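Local coordinates for periplasmic zinc-binding protein troA (Treponema pallidum, PDB 1K0F), which binds zinc with high affinity and specificity in the periplasm and delivers it to the membrane permease of the TroABC ABC transporter for import into the cytoplasm, at residues V88-S93 against W110-K115; L56-H61 against H102-V107; K145-V150 against R176-E181; A116-L121 against Q134-Y139. All coordinates share one frame; numbering follows the deposited sequence.

In the fold
From the N terminus, contact 2 opens at the end of strand 54-57, in the first lobe. Contact 1 opens within its span, in the loop after strand 78-81. Contact 2 then closes at the turn that leads into helix 107-124 and contact 1 on that helix, so the two loops cross, and their residues touch, W110 lying against W104. Contact 4 follows in series, joining helix 107-124 to the start of the long helix 129-156. Contact 3 starts further along this helix and closes at the end of helix 172-178, in the second lobe. Contacts 2 and 3 meet at V107 and Y178, and contact 1 reaches contact 3 through Q90 and R176; together they link both lobes to the long helix.

Contact 1: residues V88-S93 against W110-K115; sequences VSQRLS and WSYSVK
Q90 leaves its backbone at a chi1 of -91° and runs on extended beyond CG, while Y112 sets its CG anti to its carbonyl carbon (chi1 -82°); together these bring the amide of one to the hydroxyl of the other. The backbones stay well apart, the CA atoms of Q90 and Y112 being 10.8 Å from each other, and the span is bridged by a single polar pair. Q90 NE2 donates to Y112 OH in a long but nearly straight hydrogen bond of 3.3 Å, with an N-H...O angle of 167°. The oxygen lies close to the plane of the amide, where an N-H can point at it, and the amide is turned almost perpendicular to the phenol ring. Q90 OE1 stands further off, 3.9 Å from Y112 OH. Neither residue is buried, so this is a small polar contact near the surface, away from the zinc-binding residues. The ring of Y112 also rests on I86 and P87, and the backbone oxygen of Q90 probably accepts a hydrogen bond from R176. The loop between strands 78-81 and 93-94 thus lies between helix 107-124, itself packed on helix 129-156, and helix 172-178.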
loop_
_atom_site.group_PDB
_atom_site.type_symbol
_atom_site.label_atom_id
_atom_site.label_comp_id
_atom_site.label_asym_id
_atom_site.label_seq_id
_atom_site.Cartn_x
_atom_site.Cartn_y
_atom_site.Cartn_z
ATOM N N VAL A 88 4.556 4.661 17.111
ATOM C CA VAL A 88 3.682 5.774 16.743
ATOM C C VAL A 88 4.477 6.970 16.247
ATOM O O VAL A 88 4.062 7.658 15.322
ATOM C CB VAL A 88 2.802 6.221 17.924
ATOM C CG1 VAL A 88 2.303 7.637 17.692
ATOM C CG2 VAL A 88 1.626 5.264 18.084
ATOM N N SER A 89 5.627 7.198 16.865
ATOM C CA SER A 89 6.511 8.291 16.492
ATOM C C SER A 89 6.677 8.408 14.987
ATOM O O SER A 89 6.560 9.496 14.428
ATOM C CB SER A 89 7.889 8.069 17.089
ATOM O OG SER A 89 8.488 6.930 16.500
ATOM N N GLN A 90 6.968 7.279 14.344
ATOM C CA GLN A 90 7.197 7.237 12.901
ATOM C C GLN A 90 5.972 7.280 12.008
ATOM O O GLN A 90 6.101 7.432 10.799
ATOM C CB GLN A 90 8.022 6.002 12.544
ATOM C CG GLN A 90 9.509 6.259 12.552
ATOM C CD GLN A 90 10.313 5.005 12.803
ATOM O OE1 GLN A 90 11.169 4.641 11.996
ATOM N NE2 GLN A 90 10.052 4.337 13.925
ATOM N N ARG A 91 4.786 7.147 12.580
ATOM C CA ARG A 91 3.581 7.183 11.766
ATOM C C ARG A 91 3.108 8.605 11.510
ATOM O O ARG A 91 2.800 9.335 12.449
ATOM C CB ARG A 91 2.461 6.404 12.442
ATOM C CG ARG A 91 2.916 5.465 13.530
ATOM C CD ARG A 91 1.706 4.923 14.241
ATOM N NE ARG A 91 2.014 3.740 15.022
ATOM C CZ ARG A 91 1.100 3.041 15.678
ATOM N NH1 ARG A 91 -0.176 3.413 15.643
ATOM N NH2 ARG A 91 1.464 1.977 16.375
ATOM N N LEU A 92 3.050 9.005 10.244
ATOM C CA LEU A 92 2.593 10.349 9.916
ATOM C C LEU A 92 1.156 10.469 10.396
ATOM O O LEU A 92 0.422 9.482 10.447
ATOM C CB LEU A 92 2.633 10.607 8.401
ATOM C CG LEU A 92 3.928 10.415 7.611
ATOM C CD1 LEU A 92 3.709 10.831 6.166
ATOM C CD2 LEU A 92 5.029 11.226 8.233
ATOM N N SER A 93 0.762 11.675 10.776
ATOM C CA SER A 93 -0.600 11.895 11.219
ATOM C C SER A 93 -1.283 12.799 10.212
ATOM O O SER A 93 -0.637 13.346 9.311
ATOM C CB SER A 93 -0.636 12.557 12.593
ATOM O OG SER A 93 -1.975 12.810 12.982
ATOM N N TRP A 110 8.500 -0.408 6.691
ATOM C CA TRP A 110 7.610 -1.521 6.429
ATOM C C TRP A 110 8.262 -2.775 6.979
ATOM O O TRP A 110 7.599 -3.787 7.185
ATOM C CB TRP A 110 7.385 -1.673 4.930
ATOM C CG TRP A 110 6.518 -2.835 4.563
ATOM C CD1 TRP A 110 6.872 -3.914 3.810
ATOM C CD2 TRP A 110 5.137 -3.009 4.904
ATOM N NE1 TRP A 110 5.798 -4.752 3.659
ATOM C CE2 TRP A 110 4.720 -4.228 4.319
ATOM C CE3 TRP A 110 4.214 -2.264 5.645
ATOM C CZ2 TRP A 110 3.414 -4.712 4.453
ATOM C CZ3 TRP A 110 2.913 -2.747 5.781
ATOM C CH2 TRP A 110 2.526 -3.962 5.181
ATOM N N SER A 111 9.571 -2.703 7.208
ATOM C CA SER A 111 10.304 -3.836 7.757
ATOM C C SER A 111 9.667 -4.183 9.099
ATOM O O SER A 111 9.741 -5.320 9.564
ATOM C CB SER A 111 11.775 -3.476 7.964
ATOM O OG SER A 111 12.065 -2.206 7.425
ATOM N N TYR A 112 9.051 -3.179 9.720
ATOM C CA TYR A 112 8.376 -3.360 11.001
ATOM C C TYR A 112 7.205 -4.318 10.765
ATOM O O TYR A 112 7.156 -5.412 11.329
ATOM C CB TYR A 112 7.839 -2.012 11.529
ATOM C CG TYR A 112 8.849 -1.125 12.239
ATOM C CD1 TYR A 112 8.972 -1.144 13.635
ATOM C CD2 TYR A 112 9.649 -0.231 11.520
ATOM C CE1 TYR A 112 9.864 -0.292 14.291
ATOM C CE2 TYR A 112 10.545 0.625 12.170
ATOM C CZ TYR A 112 10.645 0.587 13.556
ATOM O OH TYR A 112 11.520 1.430 14.205
ATOM N N SER A 113 6.270 -3.902 9.917
ATOM C CA SER A 113 5.097 -4.711 9.608
ATOM C C SER A 113 5.465 -6.093 9.076
ATOM O O SER A 113 4.748 -7.066 9.313
ATOM C CB SER A 113 4.215 -3.990 8.591
ATOM O OG SER A 113 3.866 -2.709 9.062
ATOM N N VAL A 114 6.572 -6.183 8.348
ATOM C CA VAL A 114 6.998 -7.469 7.819
ATOM C C VAL A 114 7.500 -8.261 9.016
ATOM O O VAL A 114 7.268 -9.468 9.116
ATOM C CB VAL A 114 8.129 -7.317 6.794
ATOM C CG1 VAL A 114 8.779 -8.667 6.540
ATOM C CG2 VAL A 114 7.585 -6.734 5.500
ATOM N N LYS A 115 8.173 -7.559 9.930
ATOM C CA LYS A 115 8.704 -8.169 11.152
ATOM C C LYS A 115 7.536 -8.787 11.908
ATOM O O LYS A 115 7.618 -9.909 12.408
ATOM C CB LYS A 115 9.397 -7.114 12.031
ATOM C CG LYS A 115 10.270 -7.694 13.149
ATOM C CD LYS A 115 10.057 -6.984 14.480
ATOM C CE LYS A 115 11.374 -6.724 15.183
ATOM N NZ LYS A 115 11.538 -5.264 15.450
#

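Contact 2: residues L56-H61 against H102-V107; sequences LYNGLH and HVWFDV
N58 and L60 face W104 and V103 where strand 54-57 has run out into a loop with positive phi at G59, L60 and H61, and where the chain turns, D106 N bonding to V103 O at 3.0 Å, before D106 caps helix 107-124. This is the C-terminal end of the strands of the parallel sheet in the first lobe, bordering the interdomain zinc site, empty in this metal-free structure, of a bacterial solute-binding protein of family 9. Of the zinc-binding residues, H102 belongs to this turn, but its CB points away from residues 56-61, and its ring meets those of H37 and H168 in the zinc site. The two residues after it do the packing. W104 takes a chi1 of 55°, which lays its benzo edge next to N58. The asparagine amide comes to that edge near the indole plane, tilted 54° from it, in a close approach without a hydrogen bond; its polar ends are engaged by S83 OG on OD1 and P101 O on ND2. W104 in turn gives its NE1 to S247 O, so the indole touches N58 at its benzo edge and S247, next to the zinc-binding residue D248, at its nitrogen. Next to this pair, L60 and V103 reach towards each other tip to tip, methyl CD1 of L60 3.4 Å from CG1 of V103. At the indole edge, N58 ND2 lies 3.2 Å from W104 CZ3.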
loop_
_atom_site.group_PDB
_atom_site.type_symbol
_atom_site.label_atom_id
_atom_site.label_comp_id
_atom_site.label_asym_id
_atom_site.label_seq_id
_atom_site.Cartn_x
_atom_site.Cartn_y
_atom_site.Cartn_z
ATOM N N LEU A 56 -4.078 -11.603 9.621
ATOM C CA LEU A 56 -3.142 -10.499 9.459
ATOM C C LEU A 56 -3.747 -9.313 8.725
ATOM O O LEU A 56 -4.366 -9.457 7.670
ATOM C CB LEU A 56 -1.892 -10.974 8.711
ATOM C CG LEU A 56 -0.925 -11.874 9.487
ATOM C CD1 LEU A 56 0.270 -12.217 8.609
ATOM C CD2 LEU A 56 -0.478 -11.180 10.760
ATOM N N TYR A 57 -3.554 -8.136 9.302
ATOM C CA TYR A 57 -4.047 -6.913 8.713
ATOM C C TYR A 57 -3.142 -5.747 9.103
ATOM O O TYR A 57 -2.374 -5.824 10.066
ATOM C CB TYR A 57 -5.498 -6.661 9.136
ATOM C CG TYR A 57 -5.724 -6.342 10.603
ATOM C CD1 TYR A 57 -5.541 -7.313 11.591
ATOM C CD2 TYR A 57 -6.202 -5.084 10.992
ATOM C CE1 TYR A 57 -5.830 -7.042 12.913
ATOM C CE2 TYR A 57 -6.495 -4.806 12.320
ATOM C CZ TYR A 57 -6.308 -5.786 13.274
ATOM O OH TYR A 57 -6.582 -5.490 14.593
ATOM N N ASN A 58 -3.228 -4.676 8.330
ATOM C CA ASN A 58 -2.430 -3.483 8.539
ATOM C C ASN A 58 -2.464 -2.911 9.952
ATOM O O ASN A 58 -1.504 -3.014 10.728
ATOM C CB ASN A 58 -2.901 -2.402 7.571
ATOM C CG ASN A 58 -1.779 -1.531 7.077
ATOM O OD1 ASN A 58 -0.676 -2.022 6.808
ATOM N ND2 ASN A 58 -2.047 -0.237 6.941
ATOM N N GLY A 59 -3.610 -2.313 10.258
ATOM C CA GLY A 59 -3.803 -1.636 11.517
ATOM C C GLY A 59 -3.801 -0.202 11.021
ATOM O O GLY A 59 -4.238 0.051 9.894
ATOM N N LEU A 60 -3.293 0.729 11.815
ATOM C CA LEU A 60 -3.256 2.118 11.395
ATOM C C LEU A 60 -4.556 2.519 10.700
ATOM O O LEU A 60 -4.572 3.338 9.785
ATOM C CB LEU A 60 -2.067 2.346 10.465
ATOM C CG LEU A 60 -0.700 1.978 11.052
ATOM C CD1 LEU A 60 0.385 2.623 10.215
ATOM C CD2 LEU A 60 -0.599 2.449 12.504
ATOM N N HIS A 61 -5.653 1.922 11.144
ATOM C CA HIS A 61 -6.965 2.217 10.590
ATOM C C HIS A 61 -7.007 2.176 9.070
ATOM O O HIS A 61 -7.689 2.982 8.436
ATOM C CB HIS A 61 -7.427 3.591 11.068
ATOM C CG HIS A 61 -8.843 3.912 10.697
ATOM N ND1 HIS A 61 -9.907 3.118 11.066
ATOM C CD2 HIS A 61 -9.367 4.939 9.990
ATOM C CE1 HIS A 61 -11.027 3.643 10.604
ATOM N NE2 HIS A 61 -10.725 4.747 9.945
ATOM N N HIS A 102 -0.603 4.067 5.130
ATOM C CA HIS A 102 0.140 3.596 3.966
ATOM C C HIS A 102 1.633 3.505 4.187
ATOM O O HIS A 102 2.420 3.987 3.379
ATOM C CB HIS A 102 -0.168 4.498 2.787
ATOM C CG HIS A 102 -1.632 4.681 2.551
ATOM N ND1 HIS A 102 -2.379 5.633 3.213
ATOM C CD2 HIS A 102 -2.498 4.012 1.753
ATOM C CE1 HIS A 102 -3.640 5.544 2.831
ATOM N NE2 HIS A 102 -3.739 4.569 1.943
ATOM N N VAL A 103 2.006 2.850 5.275
ATOM C CA VAL A 103 3.401 2.685 5.656
ATOM C C VAL A 103 4.200 1.730 4.769
ATOM O O VAL A 103 5.429 1.728 4.789
ATOM C CB VAL A 103 3.494 2.203 7.113
ATOM C CG1 VAL A 103 2.906 3.257 8.045
ATOM C CG2 VAL A 103 2.749 0.895 7.262
ATOM N N TRP A 104 3.505 0.916 3.992
ATOM C CA TRP A 104 4.192 -0.019 3.118
ATOM C C TRP A 104 4.842 0.732 1.970
ATOM O O TRP A 104 5.320 0.119 1.014
ATOM C CB TRP A 104 3.205 -1.024 2.546
ATOM C CG TRP A 104 2.083 -0.356 1.869
ATOM C CD1 TRP A 104 2.085 0.192 0.618
ATOM C CD2 TRP A 104 0.786 -0.120 2.413
ATOM N NE1 TRP A 104 0.864 0.757 0.350
ATOM C CE2 TRP A 104 0.046 0.579 1.434
ATOM C CE3 TRP A 104 0.177 -0.435 3.631
ATOM C CZ2 TRP A 104 -1.274 0.971 1.639
ATOM C CZ3 TRP A 104 -1.135 -0.042 3.837
ATOM C CH2 TRP A 104 -1.847 0.652 2.843
ATOM N N PHE A 105 4.827 2.058 2.044
ATOM C CA PHE A 105 5.444 2.851 0.996
ATOM C C PHE A 105 6.772 3.415 1.469
ATOM O O PHE A 105 7.458 4.118 0.732
ATOM C CB PHE A 105 4.504 3.950 0.513
ATOM C CG PHE A 105 3.586 3.497 -0.591
ATOM C CD1 PHE A 105 4.038 2.613 -1.564
ATOM C CD2 PHE A 105 2.262 3.921 -0.634
ATOM C CE1 PHE A 105 3.183 2.156 -2.567
ATOM C CE2 PHE A 105 1.400 3.472 -1.626
ATOM C CZ PHE A 105 1.858 2.583 -2.596
ATOM N N ASP A 106 7.111 3.114 2.721
ATOM C CA ASP A 106 8.397 3.484 3.281
ATOM C C ASP A 106 8.998 2.111 3.577
ATOM O O ASP A 106 8.846 1.575 4.671
ATOM C CB ASP A 106 8.267 4.291 4.573
ATOM C CG ASP A 106 9.625 4.728 5.122
ATOM O OD1 ASP A 106 10.653 4.131 4.723
ATOM O OD2 ASP A 106 9.672 5.666 5.949
ATOM N N VAL A 107 9.638 1.535 2.564
ATOM C CA VAL A 107 10.258 0.217 2.650
ATOM C C VAL A 107 10.975 -0.038 3.961
ATOM O O VAL A 107 10.891 -1.128 4.511
ATOM C CB VAL A 107 11.265 0.018 1.516
ATOM C CG1 VAL A 107 11.873 -1.351 1.606
ATOM C CG2 VAL A 107 10.593 0.230 0.179
#

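Contact 3: residues K145-V150 against R176-E181; sequences KLDAYV and RAYGFE
The phenol ring of Y178 lies across the side of the 145-150 helical turn, gripped at its face by V150 and at its hydroxyl by D147. V150 holds CG1 anti to its backbone N (chi1 177°), which sets this methyl almost on the ring normal, 5° off it and 3.5 Å from the Y178 centroid, a CH-pi contact. The methyl of A177 occupies the opposite face, nearer the rim, so the ring is sandwiched. At the edge, Y178 OH donates to D147 OD1 over a short 2.6 Å; the hydroxyl meets that oxygen from 45° above the carboxylate plane, and the carboxylate is turned 51° from the ring. Weak bonds from V107 N to Y178 OH and from K108 N to D147 OD1 lead to the start of helix 107-124, whose N-terminal end might help to stabilise the buried carboxylate. The arrangement seats helix 172-178 of the second lobe against the long backbone helix 129-156, which spans both lobes, a hallmark of this family of metal-binding proteins.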
loop_
_atom_site.group_PDB
_atom_site.type_symbol
_atom_site.label_atom_id
_atom_site.label_comp_id
_atom_site.label_asym_id
_atom_site.label_seq_id
_atom_site.Cartn_x
_atom_site.Cartn_y
_atom_site.Cartn_z
ATOM N N LYS A 145 17.134 -3.771 -0.428
ATOM C CA LYS A 145 17.504 -3.414 -1.787
ATOM C C LYS A 145 16.385 -2.549 -2.360
ATOM O O LYS A 145 16.643 -1.558 -3.039
ATOM C CB LYS A 145 17.680 -4.665 -2.647
ATOM C CG LYS A 145 19.124 -5.099 -2.844
ATOM C CD LYS A 145 19.200 -6.529 -3.391
ATOM C CE LYS A 145 19.693 -7.527 -2.339
ATOM N NZ LYS A 145 19.542 -7.009 -0.938
ATOM N N LEU A 146 15.138 -2.919 -2.064
ATOM C CA LEU A 146 13.972 -2.186 -2.568
ATOM C C LEU A 146 13.950 -0.743 -2.081
ATOM O O LEU A 146 13.749 0.190 -2.866
ATOM C CB LEU A 146 12.667 -2.883 -2.152
ATOM C CG LEU A 146 11.346 -2.216 -2.581
ATOM C CD1 LEU A 146 11.436 -1.746 -4.024
ATOM C CD2 LEU A 146 10.199 -3.198 -2.432
ATOM N N ASP A 147 14.146 -0.554 -0.786
ATOM C CA ASP A 147 14.147 0.792 -0.260
ATOM C C ASP A 147 15.285 1.575 -0.897
ATOM O O ASP A 147 15.134 2.745 -1.245
ATOM C CB ASP A 147 14.330 0.782 1.250
ATOM C CG ASP A 147 14.368 2.172 1.819
ATOM O OD1 ASP A 147 13.296 2.691 2.198
ATOM O OD2 ASP A 147 15.475 2.746 1.874
ATOM N N ALA A 148 16.429 0.920 -1.050
ATOM C CA ALA A 148 17.593 1.565 -1.639
ATOM C C ALA A 148 17.262 2.015 -3.045
ATOM O O ALA A 148 17.409 3.187 -3.386
ATOM C CB ALA A 148 18.765 0.601 -1.659
ATOM N N TYR A 149 16.803 1.062 -3.848
ATOM C CA TYR A 149 16.439 1.287 -5.239
ATOM C C TYR A 149 15.469 2.453 -5.386
ATOM O O TYR A 149 15.700 3.357 -6.182
ATOM C CB TYR A 149 15.828 0.001 -5.803
ATOM C CG TYR A 149 15.260 0.093 -7.205
ATOM C CD1 TYR A 149 16.045 -0.212 -8.320
ATOM C CD2 TYR A 149 13.918 0.425 -7.416
ATOM C CE1 TYR A 149 15.508 -0.199 -9.607
ATOM C CE2 TYR A 149 13.372 0.441 -8.699
ATOM C CZ TYR A 149 14.171 0.126 -9.785
ATOM O OH TYR A 149 13.628 0.111 -11.049
ATOM N N VAL A 150 14.392 2.432 -4.607
ATOM C CA VAL A 150 13.386 3.487 -4.668
ATOM C C VAL A 150 13.963 4.847 -4.314
ATOM O O VAL A 150 13.452 5.877 -4.750
ATOM C CB VAL A 150 12.199 3.189 -3.731
ATOM C CG1 VAL A 150 11.202 4.341 -3.768
ATOM C CG2 VAL A 150 11.525 1.887 -4.151
ATOM N N ARG A 176 7.718 11.430 2.226
ATOM C CA ARG A 176 8.632 11.658 3.338
ATOM C C ARG A 176 9.913 10.836 3.224
ATOM O O ARG A 176 10.988 11.291 3.610
ATOM C CB ARG A 176 7.930 11.336 4.660
ATOM C CG ARG A 176 8.843 11.346 5.873
ATOM C CD ARG A 176 8.058 11.126 7.150
ATOM N NE ARG A 176 8.113 9.734 7.580
ATOM C CZ ARG A 176 7.711 9.292 8.769
ATOM N NH1 ARG A 176 7.217 10.135 9.665
ATOM N NH2 ARG A 176 7.812 8.001 9.066
ATOM N N ALA A 177 9.793 9.635 2.663
ATOM C CA ALA A 177 10.926 8.720 2.533
ATOM C C ALA A 177 11.892 9.020 1.405
ATOM O O ALA A 177 13.097 9.116 1.625
ATOM C CB ALA A 177 10.422 7.292 2.391
ATOM N N TYR A 178 11.358 9.178 0.201
ATOM C CA TYR A 178 12.189 9.418 -0.969
ATOM C C TYR A 178 12.075 10.808 -1.599
ATOM O O TYR A 178 12.555 11.027 -2.715
ATOM C CB TYR A 178 11.891 8.319 -1.989
ATOM C CG TYR A 178 11.693 6.979 -1.313
ATOM C CD1 TYR A 178 12.786 6.177 -0.981
ATOM C CD2 TYR A 178 10.421 6.544 -0.937
ATOM C CE1 TYR A 178 12.622 4.979 -0.285
ATOM C CE2 TYR A 178 10.247 5.344 -0.241
ATOM C CZ TYR A 178 11.353 4.572 0.082
ATOM O OH TYR A 178 11.196 3.404 0.786
ATOM N N GLY A 179 11.448 11.738 -0.879
ATOM C CA GLY A 179 11.307 13.108 -1.360
ATOM C C GLY A 179 10.490 13.329 -2.621
ATOM O O GLY A 179 11.024 13.373 -3.730
ATOM N N PHE A 180 9.183 13.481 -2.448
ATOM C CA PHE A 180 8.284 13.708 -3.568
ATOM C C PHE A 180 7.161 14.626 -3.098
ATOM O O PHE A 180 6.572 14.426 -2.026
ATOM C CB PHE A 180 7.681 12.385 -4.060
ATOM C CG PHE A 180 8.550 11.629 -5.034
ATOM C CD1 PHE A 180 9.324 10.555 -4.610
ATOM C CD2 PHE A 180 8.569 11.970 -6.382
ATOM C CE1 PHE A 180 10.095 9.826 -5.513
ATOM C CE2 PHE A 180 9.339 11.247 -7.294
ATOM C CZ PHE A 180 10.103 10.173 -6.856
ATOM N N GLU A 181 6.884 15.658 -3.882
ATOM C CA GLU A 181 5.805 16.558 -3.536
ATOM C C GLU A 181 4.572 15.787 -3.981
ATOM O O GLU A 181 4.245 15.743 -5.163
ATOM C CB GLU A 181 5.929 17.872 -4.308
ATOM C CG GLU A 181 4.708 18.765 -4.197
ATOM C CD GLU A 181 5.063 20.198 -3.879
ATOM O OE1 GLU A 181 6.159 20.433 -3.320
ATOM O OE2 GLU A 181 4.242 21.086 -4.190
#

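Contact 4: residues A116-L121 against Q134-Y139; sequences AVYESL and QRYQAY
Y118 and Y136 mark the closest approach of two helical segments that run in broadly opposite directions, inclined to each other, with CA atoms 6.4 Å apart. They belong to an alpha-helical hairpin, in which helix 107-124 turns through a short connection into helix 129-156, the long helix that forms the backbone between the lobes. The contact is essentially one aromatic pair. Both tyrosines hold CG anti to the backbone N, Y118 at a chi1 of 152° and Y136 at 164°, which carries each ring into the space between the two helices, facing the other. There they form an offset stack, centroids of the Y118 and Y136 rings 4.0 Å apart and planes inclined by 16°. The slide is such that Y136 CD2 sits over the middle of the Y118 ring, while Y118 CG lies towards the rim of the Y136 ring; the two side chains themselves cross at about a right angle. The hydroxyl of Y118 bonds to T133 OG1, a further tie between the helices, and the ring of Y136 also packs on V114 and K115. Beside the stack, the CB of Y118 makes a CH-pi contact over the face of Y136, 3.9 Å from its centroid, and Y136 CB approaches Y118 CD1 to 3.4 Å.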
loop_
_atom_site.group_PDB
_atom_site.type_symbol
_atom_site.label_atom_id
_atom_site.label_comp_id
_atom_site.label_asym_id
_atom_site.label_seq_id
_atom_site.Cartn_x
_atom_site.Cartn_y
_atom_site.Cartn_z
ATOM N N ALA A 116 6.446 -8.025 11.966
ATOM C CA ALA A 116 5.215 -8.437 12.626
ATOM C C ALA A 116 4.686 -9.714 11.971
ATOM O O ALA A 116 4.333 -10.672 12.652
ATOM C CB ALA A 116 4.178 -7.320 12.523
ATOM N N VAL A 117 4.628 -9.715 10.647
ATOM C CA VAL A 117 4.157 -10.881 9.910
ATOM C C VAL A 117 5.006 -12.104 10.264
ATOM O O VAL A 117 4.487 -13.156 10.641
ATOM C CB VAL A 117 4.256 -10.646 8.406
ATOM C CG1 VAL A 117 3.818 -11.884 7.670
ATOM C CG2 VAL A 117 3.401 -9.460 8.008
ATOM N N TYR A 118 6.318 -11.937 10.135
ATOM C CA TYR A 118 7.263 -12.996 10.433
ATOM C C TYR A 118 7.062 -13.538 11.831
ATOM O O TYR A 118 6.920 -14.742 12.023
ATOM C CB TYR A 118 8.687 -12.468 10.297
ATOM C CG TYR A 118 9.709 -13.170 11.175
ATOM C CD1 TYR A 118 10.115 -14.460 10.888
ATOM C CD2 TYR A 118 10.283 -12.520 12.255
ATOM C CE1 TYR A 118 11.083 -15.097 11.656
ATOM C CE2 TYR A 118 11.258 -13.138 13.037
ATOM C CZ TYR A 118 11.657 -14.428 12.728
ATOM O OH TYR A 118 12.626 -15.034 13.472
ATOM N N GLU A 119 7.054 -12.645 12.813
ATOM C CA GLU A 119 6.890 -13.041 14.208
ATOM C C GLU A 119 5.516 -13.641 14.515
ATOM O O GLU A 119 5.362 -14.386 15.482
ATOM C CB GLU A 119 7.145 -11.845 15.131
ATOM C CG GLU A 119 8.619 -11.600 15.415
ATOM C CD GLU A 119 8.853 -10.363 16.247
ATOM O OE1 GLU A 119 10.022 -10.101 16.599
ATOM O OE2 GLU A 119 7.869 -9.656 16.547
ATOM N N SER A 120 4.515 -13.303 13.709
ATOM C CA SER A 120 3.172 -13.837 13.904
ATOM C C SER A 120 3.191 -15.284 13.420
ATOM O O SER A 120 2.662 -16.195 14.068
ATOM C CB SER A 120 2.161 -13.040 13.079
ATOM O OG SER A 120 1.575 -12.014 13.850
ATOM N N LEU A 121 3.818 -15.480 12.264
ATOM C CA LEU A 121 3.934 -16.801 11.669
ATOM C C LEU A 121 4.678 -17.740 12.617
ATOM O O LEU A 121 4.312 -18.905 12.762
ATOM C CB LEU A 121 4.667 -16.709 10.326
ATOM C CG LEU A 121 3.929 -15.989 9.187
ATOM C CD1 LEU A 121 4.790 -16.020 7.933
ATOM C CD2 LEU A 121 2.572 -16.653 8.926
ATOM N N GLN A 134 15.212 -17.504 8.733
ATOM C CA GLN A 134 16.148 -17.286 7.653
ATOM C C GLN A 134 15.436 -16.703 6.426
ATOM O O GLN A 134 15.868 -15.690 5.873
ATOM C CB GLN A 134 16.851 -18.588 7.315
ATOM C CG GLN A 134 17.572 -18.532 6.017
ATOM C CD GLN A 134 17.001 -19.516 5.041
ATOM O OE1 GLN A 134 16.408 -19.141 4.036
ATOM N NE2 GLN A 134 17.165 -20.804 5.341
ATOM N N ARG A 135 14.340 -17.329 6.007
ATOM C CA ARG A 135 13.585 -16.830 4.863
ATOM C C ARG A 135 13.302 -15.365 5.142
ATOM O O ARG A 135 13.538 -14.498 4.309
ATOM C CB ARG A 135 12.252 -17.561 4.730
ATOM C CG ARG A 135 12.332 -18.979 4.216
ATOM C CD ARG A 135 10.930 -19.531 4.060
ATOM N NE ARG A 135 10.879 -20.977 3.861
ATOM C CZ ARG A 135 10.000 -21.773 4.464
ATOM N NH1 ARG A 135 9.108 -21.256 5.295
ATOM N NH2 ARG A 135 9.998 -23.079 4.225
ATOM N N TYR A 136 12.781 -15.111 6.334
ATOM C CA TYR A 136 12.455 -13.764 6.754
ATOM C C TYR A 136 13.603 -12.827 6.429
ATOM O O TYR A 136 13.437 -11.893 5.646
ATOM C CB TYR A 136 12.173 -13.750 8.249
ATOM C CG TYR A 136 12.202 -12.382 8.873
ATOM C CD1 TYR A 136 11.621 -11.287 8.229
ATOM C CD2 TYR A 136 12.796 -12.184 10.119
ATOM C CE1 TYR A 136 11.625 -10.024 8.815
ATOM C CE2 TYR A 136 12.808 -10.928 10.718
ATOM C CZ TYR A 136 12.220 -9.850 10.064
ATOM O OH TYR A 136 12.217 -8.608 10.666
ATOM N N GLN A 137 14.768 -13.074 7.026
ATOM C CA GLN A 137 15.937 -12.234 6.779
ATOM C C GLN A 137 16.081 -11.994 5.295
ATOM O O GLN A 137 16.222 -10.857 4.846
ATOM C CB GLN A 137 17.200 -12.897 7.300
ATOM C CG GLN A 137 17.167 -13.195 8.769
ATOM C CD GLN A 137 18.191 -14.230 9.154
ATOM O OE1 GLN A 137 18.265 -14.644 10.310
ATOM N NE2 GLN A 137 18.997 -14.659 8.182
ATOM N N ALA A 138 16.046 -13.076 4.531
ATOM C CA ALA A 138 16.159 -12.964 3.095
ATOM C C ALA A 138 15.166 -11.894 2.679
ATOM O O ALA A 138 15.560 -10.785 2.321
ATOM C CB ALA A 138 15.824 -14.286 2.441
ATOM N N TYR A 139 13.878 -12.215 2.768
ATOM C CA TYR A 139 12.821 -11.281 2.389
ATOM C C TYR A 139 13.074 -9.832 2.834
ATOM O O TYR A 139 12.652 -8.883 2.169
ATOM C CB TYR A 139 11.474 -11.776 2.928
ATOM C CG TYR A 139 10.292 -10.929 2.501
ATOM C CD1 TYR A 139 10.017 -10.696 1.149
ATOM C CD2 TYR A 139 9.431 -10.383 3.449
ATOM C CE1 TYR A 139 8.902 -9.940 0.765
ATOM C CE2 TYR A 139 8.325 -9.634 3.076
ATOM C CZ TYR A 139 8.063 -9.417 1.741
ATOM O OH TYR A 139 6.947 -8.690 1.404
#